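Local coordinates for CELL division control protein 6 (Pyrobaculum aerophilum, PDB 1FNN) that binds ADP and magnesium as an AAA+ ATPase of the Cdc6/Cdc18 family and is probably involved in regulating DNA replication, at residues Q28-L33 against R62-L67; D204-G209 against D245-S250; E217-M222 against E265-S270; A224-A229 against I347-Q352. All coordinates share one frame; numbering follows the deposited sequence.

Contact 1 of 4, residues Q28-L33 against R62-L67; sequences QLDILL and RKLWEL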
# COMPACT_ATOMS: atom_id res chain seq x y z
N GLN A 28 4.80 19.09 -1.41
CA GLN A 28 5.24 19.20 -2.78
C GLN A 28 4.08 19.48 -3.72
O GLN A 28 4.19 20.13 -4.77
CB GLN A 28 5.99 17.93 -3.26
CG GLN A 28 7.45 17.88 -2.75
CD GLN A 28 8.07 16.49 -2.95
OE1 GLN A 28 8.47 16.06 -4.03
NE2 GLN A 28 8.18 15.71 -1.87
N LEU A 29 2.98 18.75 -3.50
CA LEU A 29 1.76 18.91 -4.25
C LEU A 29 1.23 20.32 -3.99
O LEU A 29 0.73 20.97 -4.92
CB LEU A 29 0.70 17.90 -3.83
CG LEU A 29 0.55 16.62 -4.66
CD1 LEU A 29 -0.63 15.80 -4.12
CD2 LEU A 29 0.34 16.90 -6.14
N ASP A 30 1.23 20.73 -2.74
CA ASP A 30 0.76 22.08 -2.41
C ASP A 30 1.55 23.16 -3.16
O ASP A 30 1.06 24.12 -3.78
CB ASP A 30 0.86 22.28 -0.90
CG ASP A 30 0.17 23.61 -0.55
OD1 ASP A 30 -1.05 23.74 -0.52
OD2 ASP A 30 0.87 24.61 -0.30
N ILE A 31 2.87 22.96 -3.17
CA ILE A 31 3.78 23.88 -3.87
C ILE A 31 3.47 23.85 -5.34
O ILE A 31 3.40 24.92 -5.97
CB ILE A 31 5.25 23.49 -3.58
CG1 ILE A 31 5.64 23.93 -2.12
CG2 ILE A 31 6.19 24.10 -4.61
CD1 ILE A 31 6.92 23.17 -1.74
N LEU A 32 3.24 22.67 -5.97
CA LEU A 32 2.96 22.70 -7.38
C LEU A 32 1.58 23.34 -7.70
O LEU A 32 1.37 23.92 -8.76
CB LEU A 32 3.02 21.31 -8.02
CG LEU A 32 4.43 20.66 -7.89
CD1 LEU A 32 4.48 19.25 -8.47
CD2 LEU A 32 5.49 21.51 -8.58
N LEU A 33 0.57 23.05 -6.88
CA LEU A 33 -0.79 23.41 -7.23
C LEU A 33 -1.46 24.55 -6.50
O LEU A 33 -2.47 25.08 -7.02
CB LEU A 33 -1.69 22.15 -6.95
CG LEU A 33 -1.35 20.93 -7.80
CD1 LEU A 33 -2.17 19.73 -7.25
CD2 LEU A 33 -1.67 21.17 -9.27
N ARG A 62 -6.17 13.03 -2.78
CA ARG A 62 -7.50 13.29 -2.27
C ARG A 62 -7.43 14.26 -1.10
O ARG A 62 -8.31 15.12 -0.92
CB ARG A 62 -8.27 11.99 -1.88
CG ARG A 62 -8.61 11.25 -3.20
CD ARG A 62 -9.80 10.36 -2.95
NE ARG A 62 -10.35 9.70 -4.09
CZ ARG A 62 -11.07 10.04 -5.14
NH1 ARG A 62 -11.50 11.27 -5.40
NH2 ARG A 62 -11.40 9.10 -6.02
N LYS A 63 -6.39 14.13 -0.28
CA LYS A 63 -6.22 15.01 0.86
C LYS A 63 -5.92 16.44 0.38
O LYS A 63 -6.42 17.42 0.98
CB LYS A 63 -5.11 14.54 1.77
CG LYS A 63 -4.71 15.55 2.83
CD LYS A 63 -5.77 15.69 3.92
CE LYS A 63 -6.26 14.42 4.55
NZ LYS A 63 -7.27 14.65 5.65
N LEU A 64 -5.07 16.52 -0.65
CA LEU A 64 -4.83 17.86 -1.21
C LEU A 64 -6.16 18.51 -1.62
O LEU A 64 -6.40 19.69 -1.33
CB LEU A 64 -3.90 17.75 -2.41
CG LEU A 64 -3.24 18.96 -3.08
CD1 LEU A 64 -4.14 19.56 -4.14
CD2 LEU A 64 -2.75 20.00 -2.09
N TRP A 65 -6.95 17.81 -2.41
CA TRP A 65 -8.27 18.36 -2.83
C TRP A 65 -9.12 18.78 -1.64
O TRP A 65 -9.82 19.82 -1.61
CB TRP A 65 -9.05 17.36 -3.70
CG TRP A 65 -10.40 17.96 -4.06
CD1 TRP A 65 -11.63 17.54 -3.64
CD2 TRP A 65 -10.61 19.10 -4.90
NE1 TRP A 65 -12.58 18.36 -4.19
CE2 TRP A 65 -12.01 19.32 -4.96
CE3 TRP A 65 -9.74 19.95 -5.60
CZ2 TRP A 65 -12.56 20.36 -5.70
CZ3 TRP A 65 -10.31 20.99 -6.35
CH2 TRP A 65 -11.70 21.18 -6.39
N GLU A 66 -9.17 17.93 -0.59
CA GLU A 66 -9.95 18.17 0.59
C GLU A 66 -9.52 19.51 1.21
O GLU A 66 -10.42 20.29 1.58
CB GLU A 66 -9.78 17.04 1.60
CG GLU A 66 -10.58 17.11 2.89
CD GLU A 66 -10.08 15.91 3.73
OE1 GLU A 66 -10.34 14.75 3.38
OE2 GLU A 66 -9.44 16.21 4.72
N LEU A 67 -8.24 19.85 1.17
CA LEU A 67 -7.80 21.11 1.77
C LEU A 67 -8.18 22.33 0.92
O LEU A 67 -8.11 23.44 1.42
CB LEU A 67 -6.30 21.07 1.96
CG LEU A 67 -5.81 19.99 2.94
CD1 LEU A 67 -4.29 19.87 2.94
CD2 LEU A 67 -6.34 20.26 4.34

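Contact 2 of 4, residues D204-G209 against D245-S250; sequences DRAKAG and DILYRS. With ADP (adenosine-5'-diphosphate), chain D.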
# COMPACT_ATOMS: atom_id res chain seq x y z
N ASP A 204 -3.28 4.78 13.89
CA ASP A 204 -4.34 5.75 13.58
C ASP A 204 -5.63 5.04 13.25
O ASP A 204 -6.73 5.41 13.75
CB ASP A 204 -3.86 6.67 12.43
CG ASP A 204 -3.09 7.87 12.88
OD1 ASP A 204 -2.64 8.68 12.04
OD2 ASP A 204 -2.88 8.07 14.10
N ARG A 205 -5.63 4.06 12.31
CA ARG A 205 -6.82 3.32 11.99
C ARG A 205 -7.42 2.61 13.20
O ARG A 205 -8.67 2.56 13.36
CB ARG A 205 -6.62 2.27 10.86
CG ARG A 205 -6.04 2.90 9.57
CD ARG A 205 -7.15 3.77 8.89
NE ARG A 205 -6.48 4.53 7.81
CZ ARG A 205 -6.90 4.46 6.56
NH1 ARG A 205 -7.93 3.72 6.20
NH2 ARG A 205 -6.24 5.18 5.65
N ALA A 206 -6.56 1.99 14.03
CA ALA A 206 -7.09 1.29 15.20
C ALA A 206 -7.78 2.28 16.13
O ALA A 206 -8.85 2.02 16.70
CB ALA A 206 -6.00 0.54 15.98
N LYS A 207 -7.15 3.40 16.42
CA LYS A 207 -7.75 4.38 17.34
C LYS A 207 -9.09 4.89 16.82
O LYS A 207 -10.03 4.96 17.60
CB LYS A 207 -6.81 5.57 17.51
CG LYS A 207 -5.74 5.31 18.57
CD LYS A 207 -4.72 6.45 18.47
CE LYS A 207 -3.53 6.15 19.38
NZ LYS A 207 -2.53 7.25 19.32
N ALA A 208 -9.23 5.07 15.52
CA ALA A 208 -10.46 5.57 14.92
C ALA A 208 -11.51 4.51 14.71
O ALA A 208 -12.71 4.82 14.70
CB ALA A 208 -10.13 6.19 13.55
N GLY A 209 -11.13 3.24 14.49
CA GLY A 209 -12.10 2.26 14.04
C GLY A 209 -12.38 1.10 14.97
O GLY A 209 -13.33 0.32 14.69
N ASP A 245 -5.90 -3.85 5.37
CA ASP A 245 -6.77 -4.97 5.06
C ASP A 245 -6.51 -6.10 6.08
O ASP A 245 -7.45 -6.65 6.64
CB ASP A 245 -6.45 -5.39 3.63
CG ASP A 245 -7.22 -6.50 2.98
OD1 ASP A 245 -8.26 -6.96 3.46
OD2 ASP A 245 -6.83 -7.02 1.92
N ILE A 246 -5.22 -6.34 6.43
CA ILE A 246 -4.96 -7.39 7.41
C ILE A 246 -5.47 -7.01 8.78
O ILE A 246 -6.00 -7.88 9.49
CB ILE A 246 -3.42 -7.74 7.45
CG1 ILE A 246 -3.08 -8.49 6.15
CG2 ILE A 246 -3.14 -8.53 8.72
CD1 ILE A 246 -1.54 -8.51 5.91
N LEU A 247 -5.28 -5.77 9.23
CA LEU A 247 -5.80 -5.33 10.52
C LEU A 247 -7.32 -5.54 10.62
O LEU A 247 -7.85 -6.13 11.58
CB LEU A 247 -5.46 -3.86 10.79
CG LEU A 247 -6.02 -3.19 12.04
CD1 LEU A 247 -5.67 -3.97 13.33
CD2 LEU A 247 -5.50 -1.77 12.23
N TYR A 248 -8.01 -5.12 9.56
CA TYR A 248 -9.49 -5.20 9.59
C TYR A 248 -9.97 -6.64 9.57
O TYR A 248 -10.84 -7.08 10.34
CB TYR A 248 -10.01 -4.46 8.34
CG TYR A 248 -11.52 -4.45 8.20
CD1 TYR A 248 -12.32 -3.99 9.24
CD2 TYR A 248 -12.13 -4.90 7.04
CE1 TYR A 248 -13.70 -3.97 9.14
CE2 TYR A 248 -13.52 -4.88 6.93
CZ TYR A 248 -14.28 -4.42 7.98
OH TYR A 248 -15.67 -4.40 7.86
N ARG A 249 -9.42 -7.49 8.69
CA ARG A 249 -9.69 -8.91 8.70
C ARG A 249 -9.37 -9.59 10.04
O ARG A 249 -10.18 -10.43 10.47
CB ARG A 249 -8.86 -9.68 7.64
CG ARG A 249 -9.48 -9.53 6.25
CD ARG A 249 -8.47 -9.83 5.17
NE ARG A 249 -8.83 -9.61 3.79
CZ ARG A 249 -9.55 -10.41 3.03
NH1 ARG A 249 -9.80 -10.07 1.79
NH2 ARG A 249 -10.04 -11.55 3.51
N SER A 250 -8.38 -9.11 10.76
CA SER A 250 -8.00 -9.72 12.03
C SER A 250 -9.00 -9.29 13.09
O SER A 250 -9.28 -10.06 14.00
CB SER A 250 -6.58 -9.34 12.46
OG SER A 250 -5.64 -9.77 11.44
PB ADP D . -1.94 4.12 -3.77
O1B ADP D . -2.70 4.95 -4.79
O2B ADP D . -0.60 4.55 -3.57
O3B ADP D . -2.01 2.79 -4.36
PA ADP D . -3.60 4.56 -1.51
O1A ADP D . -3.66 6.03 -1.60
O2A ADP D . -4.86 3.95 -1.96
O3A ADP D . -2.40 4.02 -2.30
O5' ADP D . -3.39 4.06 0.04
C5' ADP D . -3.68 2.69 0.28
C4' ADP D . -4.45 2.64 1.61
O4' ADP D . -3.60 3.14 2.62
C3' ADP D . -5.70 3.51 1.66
O3' ADP D . -6.63 2.89 2.53
C2' ADP D . -5.11 4.78 2.17
O2' ADP D . -6.08 5.62 2.79
C1' ADP D . -4.15 4.25 3.24
N9 ADP D . -3.09 5.18 3.36
C8 ADP D . -2.00 5.27 2.52
N7 ADP D . -1.03 6.01 2.96
C5 ADP D . -1.52 6.44 4.19
C6 ADP D . -0.97 7.28 5.17
N6 ADP D . 0.21 7.86 5.00
N1 ADP D . -1.70 7.54 6.26
C2 ADP D . -2.89 6.99 6.38
N3 ADP D . -3.53 6.17 5.54
C4 ADP D . -2.76 5.94 4.44

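Contact 3 of 4, residues E217-M222 against E265-S270; sequences EDILQM and EDVRKS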
# COMPACT_ATOMS: atom_id res chain seq x y z
N GLU A 217 -0.26 -2.80 21.06
CA GLU A 217 0.82 -2.29 20.21
C GLU A 217 1.55 -3.48 19.55
O GLU A 217 1.91 -3.43 18.38
CB GLU A 217 1.78 -1.58 21.14
CG GLU A 217 3.09 -1.13 20.51
CD GLU A 217 3.87 -0.24 21.45
OE1 GLU A 217 4.69 -0.76 22.24
OE2 GLU A 217 3.66 0.99 21.40
N ASP A 218 1.72 -4.58 20.30
CA ASP A 218 2.41 -5.75 19.75
C ASP A 218 1.67 -6.30 18.54
O ASP A 218 2.33 -6.75 17.61
CB ASP A 218 2.57 -6.90 20.75
CG ASP A 218 3.66 -6.62 21.77
OD1 ASP A 218 4.43 -5.65 21.60
OD2 ASP A 218 3.75 -7.39 22.75
N ILE A 219 0.33 -6.30 18.58
CA ILE A 219 -0.41 -6.86 17.44
C ILE A 219 -0.23 -6.03 16.18
O ILE A 219 -0.18 -6.52 15.04
CB ILE A 219 -1.89 -7.06 17.78
CG1 ILE A 219 -2.08 -8.36 18.58
CG2 ILE A 219 -2.82 -7.06 16.55
CD1 ILE A 219 -2.12 -9.62 17.74
N LEU A 220 -0.21 -4.70 16.36
CA LEU A 220 -0.05 -3.79 15.21
C LEU A 220 1.38 -3.97 14.68
O LEU A 220 1.61 -3.95 13.47
CB LEU A 220 -0.25 -2.37 15.76
CG LEU A 220 -1.60 -1.67 15.59
CD1 LEU A 220 -2.77 -2.62 15.40
CD2 LEU A 220 -1.85 -0.64 16.68
N GLN A 221 2.32 -4.12 15.63
CA GLN A 221 3.72 -4.31 15.21
C GLN A 221 3.92 -5.60 14.40
O GLN A 221 4.63 -5.57 13.38
CB GLN A 221 4.68 -4.31 16.39
CG GLN A 221 5.00 -2.99 17.06
CD GLN A 221 5.61 -3.17 18.44
OE1 GLN A 221 5.53 -4.25 19.05
NE2 GLN A 221 6.25 -2.14 18.96
N MET A 222 3.18 -6.63 14.75
CA MET A 222 3.19 -7.92 14.00
C MET A 222 2.76 -7.77 12.57
O MET A 222 3.37 -8.25 11.58
CB MET A 222 2.32 -8.88 14.80
CG MET A 222 2.10 -10.26 14.20
SD MET A 222 0.94 -11.25 15.18
CE MET A 222 0.74 -12.69 14.15
N GLU A 265 -3.23 -15.51 16.30
CA GLU A 265 -3.76 -16.40 15.28
C GLU A 265 -4.73 -15.70 14.31
O GLU A 265 -4.82 -16.08 13.15
CB GLU A 265 -4.51 -17.62 15.85
CG GLU A 265 -5.67 -17.18 16.74
CD GLU A 265 -6.35 -18.21 17.61
OE1 GLU A 265 -6.09 -18.12 18.84
OE2 GLU A 265 -7.11 -19.10 17.15
N ASP A 266 -5.44 -14.67 14.82
CA ASP A 266 -6.31 -13.92 13.86
C ASP A 266 -5.47 -13.28 12.78
O ASP A 266 -5.78 -13.31 11.58
CB ASP A 266 -7.07 -12.86 14.71
CG ASP A 266 -7.92 -13.51 15.82
OD1 ASP A 266 -8.63 -14.47 15.40
OD2 ASP A 266 -7.77 -12.98 16.91
N VAL A 267 -4.33 -12.65 13.15
CA VAL A 267 -3.44 -12.06 12.16
C VAL A 267 -2.89 -13.10 11.17
O VAL A 267 -2.85 -12.88 9.94
CB VAL A 267 -2.30 -11.31 12.86
CG1 VAL A 267 -1.19 -10.79 11.96
CG2 VAL A 267 -2.83 -10.13 13.71
N ARG A 268 -2.39 -14.25 11.68
CA ARG A 268 -1.81 -15.27 10.81
C ARG A 268 -2.79 -15.76 9.77
O ARG A 268 -2.53 -15.89 8.57
CB ARG A 268 -1.32 -16.49 11.69
CG ARG A 268 -0.16 -16.09 12.61
CD ARG A 268 0.47 -17.29 13.41
NE ARG A 268 1.30 -16.70 14.49
CZ ARG A 268 1.02 -16.87 15.76
NH1 ARG A 268 -0.05 -17.61 16.11
NH2 ARG A 268 1.79 -16.33 16.69
N LYS A 269 -4.03 -16.05 10.21
CA LYS A 269 -5.07 -16.50 9.29
C LYS A 269 -5.42 -15.36 8.32
O LYS A 269 -5.54 -15.67 7.14
CB LYS A 269 -6.33 -16.97 10.01
CG LYS A 269 -6.00 -17.65 11.33
CD LYS A 269 -6.71 -19.00 11.52
CE LYS A 269 -5.77 -20.02 12.13
NZ LYS A 269 -6.42 -21.01 13.01
N SER A 270 -5.51 -14.12 8.81
CA SER A 270 -5.86 -13.02 7.86
C SER A 270 -4.76 -12.80 6.84
O SER A 270 -4.98 -12.73 5.62
CB SER A 270 -6.16 -11.75 8.70
OG SER A 270 -7.35 -12.02 9.51

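Contact 4 of 4, residues A224-A229 against I347-Q352; sequences ADITGA and IVETRQ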
# COMPACT_ATOMS: atom_id res chain seq x y z
N ALA A 224 2.71 -4.87 10.94
CA ALA A 224 3.68 -3.99 10.30
C ALA A 224 4.99 -4.73 9.92
O ALA A 224 5.57 -4.49 8.87
CB ALA A 224 4.06 -2.91 11.33
N ASP A 225 5.33 -5.74 10.70
CA ASP A 225 6.49 -6.60 10.44
C ASP A 225 6.23 -7.48 9.25
O ASP A 225 7.17 -7.76 8.50
CB ASP A 225 6.90 -7.46 11.66
CG ASP A 225 7.64 -6.57 12.64
OD1 ASP A 225 8.08 -5.50 12.16
OD2 ASP A 225 7.77 -6.90 13.82
N ILE A 226 4.98 -7.84 8.98
CA ILE A 226 4.65 -8.64 7.81
C ILE A 226 4.68 -7.78 6.56
O ILE A 226 4.74 -8.34 5.46
CB ILE A 226 3.22 -9.22 7.93
CG1 ILE A 226 3.02 -10.13 9.14
CG2 ILE A 226 2.81 -9.98 6.69
CD1 ILE A 226 1.53 -10.45 9.32
N THR A 227 4.23 -6.52 6.66
CA THR A 227 4.00 -5.74 5.45
C THR A 227 4.99 -4.64 5.16
O THR A 227 5.05 -4.21 4.01
CB THR A 227 2.58 -5.08 5.58
OG1 THR A 227 2.49 -4.38 6.83
CG2 THR A 227 1.51 -6.15 5.64
N GLY A 228 5.64 -4.06 6.16
CA GLY A 228 6.50 -2.91 5.96
C GLY A 228 7.83 -3.26 5.28
O GLY A 228 8.17 -4.46 5.17
N ALA A 229 8.34 -2.31 4.49
CA ALA A 229 9.61 -2.53 3.80
C ALA A 229 10.78 -2.33 4.76
O ALA A 229 10.81 -1.41 5.59
CB ALA A 229 9.75 -1.60 2.61
N ILE A 347 10.48 -16.30 6.71
CA ILE A 347 9.76 -17.32 7.46
C ILE A 347 9.33 -16.82 8.82
O ILE A 347 8.28 -17.15 9.36
CB ILE A 347 10.62 -18.63 7.59
CG1 ILE A 347 10.86 -19.18 6.19
CG2 ILE A 347 9.88 -19.68 8.41
CD1 ILE A 347 11.91 -20.29 6.10
N VAL A 348 10.20 -16.02 9.45
CA VAL A 348 9.99 -15.43 10.77
C VAL A 348 10.24 -13.92 10.66
O VAL A 348 10.89 -13.53 9.68
CB VAL A 348 11.08 -16.15 11.58
CG1 VAL A 348 12.21 -15.28 12.01
CG2 VAL A 348 10.54 -17.17 12.57
N GLU A 349 9.69 -13.11 11.56
CA GLU A 349 10.07 -11.69 11.57
C GLU A 349 10.73 -11.41 12.88
O GLU A 349 10.34 -12.04 13.88
CB GLU A 349 8.79 -10.82 11.39
CG GLU A 349 8.20 -11.07 9.98
CD GLU A 349 7.21 -12.22 9.95
OE1 GLU A 349 6.42 -12.44 10.90
OE2 GLU A 349 7.18 -12.97 8.95
N THR A 350 11.72 -10.52 12.97
CA THR A 350 12.31 -10.25 14.28
C THR A 350 12.31 -8.75 14.53
O THR A 350 12.30 -7.98 13.58
CB THR A 350 13.79 -10.73 14.38
OG1 THR A 350 14.56 -10.06 13.40
CG2 THR A 350 13.88 -12.23 14.10
N ARG A 351 12.37 -8.36 15.79
CA ARG A 351 12.44 -6.95 16.14
C ARG A 351 13.31 -6.89 17.41
O ARG A 351 13.18 -7.79 18.23
CB ARG A 351 11.17 -6.25 16.56
CG ARG A 351 9.79 -6.79 16.52
CD ARG A 351 8.77 -5.74 17.04
NE ARG A 351 9.11 -4.44 16.53
CZ ARG A 351 8.79 -3.79 15.44
NH1 ARG A 351 7.99 -4.30 14.52
NH2 ARG A 351 9.29 -2.56 15.25
N GLN A 352 13.93 -5.75 17.60
CA GLN A 352 14.70 -5.53 18.82
C GLN A 352 13.75 -5.07 19.92
O GLN A 352 12.77 -4.35 19.68
CB GLN A 352 15.77 -4.48 18.52
CG GLN A 352 17.16 -4.73 19.04
CD GLN A 352 17.71 -6.09 18.64
OE1 GLN A 352 17.82 -6.40 17.46
NE2 GLN A 352 18.05 -6.90 19.63

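Contact 1 of 4, residues Q28-L33 against R62-L67
Leu64 of helix 57-68 reaches across to three residues of helix 23-38, and the apolar part of the contact is built around its branched end. Its two methyl groups part company: CD1 goes to Leu33, whose own CD1 lies 3.7 Å from Leu64 CD1, while CD2 turns to the backbone of Asp30, 4.1 Å from Asp30 N. The branch point is met by Leu29, with Leu29 CB 4.1 Å from Leu64 CG. Leu64 can span this row because its CG stands anti to the backbone N (chi1 -169°), which carries the isobutyl end out toward the other helix. The short segments cross at -55° with their axes 10.6 Å apart, a separation bridged by leucine side chains. Helix 57-68 is the one that follows the P-loop (Walker A) of this AAA+ domain, so the packing sets helix 23-38 against the helix that begins with the nucleotide-binding Lys57 and Thr58; Leu29 also leans on Leu49 of the central parallel sheet. Were Leu64 cut back to an alanine, Leu29 and Leu33 would probably face a gap between the helices. A polar link lies at the margin: Asp30 OD1 is hydrogen-bonded to Tyr68 OH, tying the two helices just beyond the leucines.

Contact 2 of 4, residues D204-G209 against D245-S250
Arg205 starts at the interface with Leu247 and ends on the nucleotide. Its CB faces helix 240-256 and lies 4.4 Å from Leu247 CD2, the methyl that also approaches Ala206, 4.4 Å from Ala206 CB. Beyond CB the chain turns from the neighbouring helix: CG sits beside the backbone N, and a second bend at chi2, -71°, directs CD and NE toward the ADP. The side chain also packs on Tyr14 and Pro16. Arg205 NE and CZ come within 4.1 and 3.9 Å of ADP N3 without bonding to it. At the tip, NH2 holds both the base and the sugar, donating to ADP N3 and to ADP O2', each 2.9 Å from Arg205 NH2. The acceptors lie closer together than the two N-H directions, and both bonds are moderately bent, with N-H...acceptor angles of 144° and 147°. N3 and O2' both lie at the edge of the guanidinium, near its plane, while NH1 bonds to Val9 O and fixes the rotation of the group. These helices belong to the lid of the AAA+ ATPase, which through Arg205 reaches the base and ribose of the nucleotide that the P-loop binds. On helix 240-256, Arg249 NE forms a 2.7 Å salt bridge with Asp245 OD1, approaching from above the carboxylate plane. One residue further along, Ser250 OG donates to Ile246 O at 2.7 Å, and Ser250 N reaches that carbonyl oxygen from the opposite face of its plane.

Contact 3 of 4, residues E217-M222 against E265-S270
The ends of Met222 and Val267 meet head on, and apolar packing accounts for most of this contact. The thioether methyl of Met222 presses on the valine: Met222 CE is 3.5 Å from Val267 CG1, tighter than usual for two carbons, and 3.6 Å from Val267 CB. The sulfur takes part as well, with Met222 SD 3.9 Å from Val267 CG1. With CG anti to the backbone N (chi1 176°) and the chain extended from there, Met222 spans the distance between segments whose axes come within 10.7 Å. The other branch of Val267 belongs to Ile219: Ile219 CD1 lies 4.1 Å from Val267 CG2, and these two side chains lie alongside, pointing opposite ways. Arg268 contributes its aliphatic stem, with CG 3.8 Å from Met222 CE, while the methyl lies oblique to the guanidinium. One polar bond leads outward from this apolar seam: Arg268 NE is hydrogen-bonded to Ile368 O, bringing in the backbone of the winged-helix domain. Val267 also rests on Ile223 and Ile226 farther along helix 217-227. The short segments run nearly parallel, 18° apart, and their side chains form part of the buried core of the helical lid of this Cdc6 AAA+ ATPase.

Contact 4 of 4, residues A224-A229 against I347-Q352
Asp225 and Arg351 form the tight part of this contact, at its partly exposed arginine end: a salt bridge in which Asp225 OD1 lies 2.6 Å from Arg351 NH1. Asp225 OD2 is almost as near the same nitrogen, at 2.7 Å, so NH1 sits before both carboxylate oxygens. Carboxylate and guanidinium planes are only 15° apart, although OD1 stands oblique to the guanidinium. The bend at chi3 (42°) turns the guanidinium toward the aspartate; nearer the backbone, Arg351 CG already lies 3.4 Å from Asp225 OD2. That oxygen also takes a hydrogen bond from Tyr308 OH, and the positive charge probably stabilises the ionised carboxylate. A leucine in place of Arg351 would probably leave the charge of Asp225 without its mate, with Tyr308 as a remaining polar partner. On the buried side, contact with Glu349 is looser and largely through carbon: Asp225 CB is 3.9 Å from Glu349 CB, and Glu349 CG lies 3.8 Å from Asp225 O. The glutamate carboxylate bends aside at chi2 (90°) to accept from Gly369 N through OE1, which lies 6.4 Å from Asp225 OD2; Ile226 CG1 barely reaches OE1, at 4.5 Å. The arrangement joins two domains, the end of lid helix 217-227 meeting strand 349-352, an outer strand of the three-stranded antiparallel sheet in the C-terminal winged-helix domain.

The four contacts run from the nucleotide-binding core through the lid to the winged-helix domain. Contact 1 closes first along the chain and stands apart, its centre about 26 Å from that of contact 2 and 34 Å from that of contact 3. The other three cross one another in sequence and touch in space. Contacts 2 and 3 lie wholly in the lid, centres 11 Å apart, meeting where helices 240-256 and 264-274 pack together. Contacts 3 and 4 share helix 217-227, with centres also 11 Å apart. A continuous set of lid helices thus connects the ADP-binding arginine of contact 2 with the DNA-replication factor's C-terminal domain at contact 4.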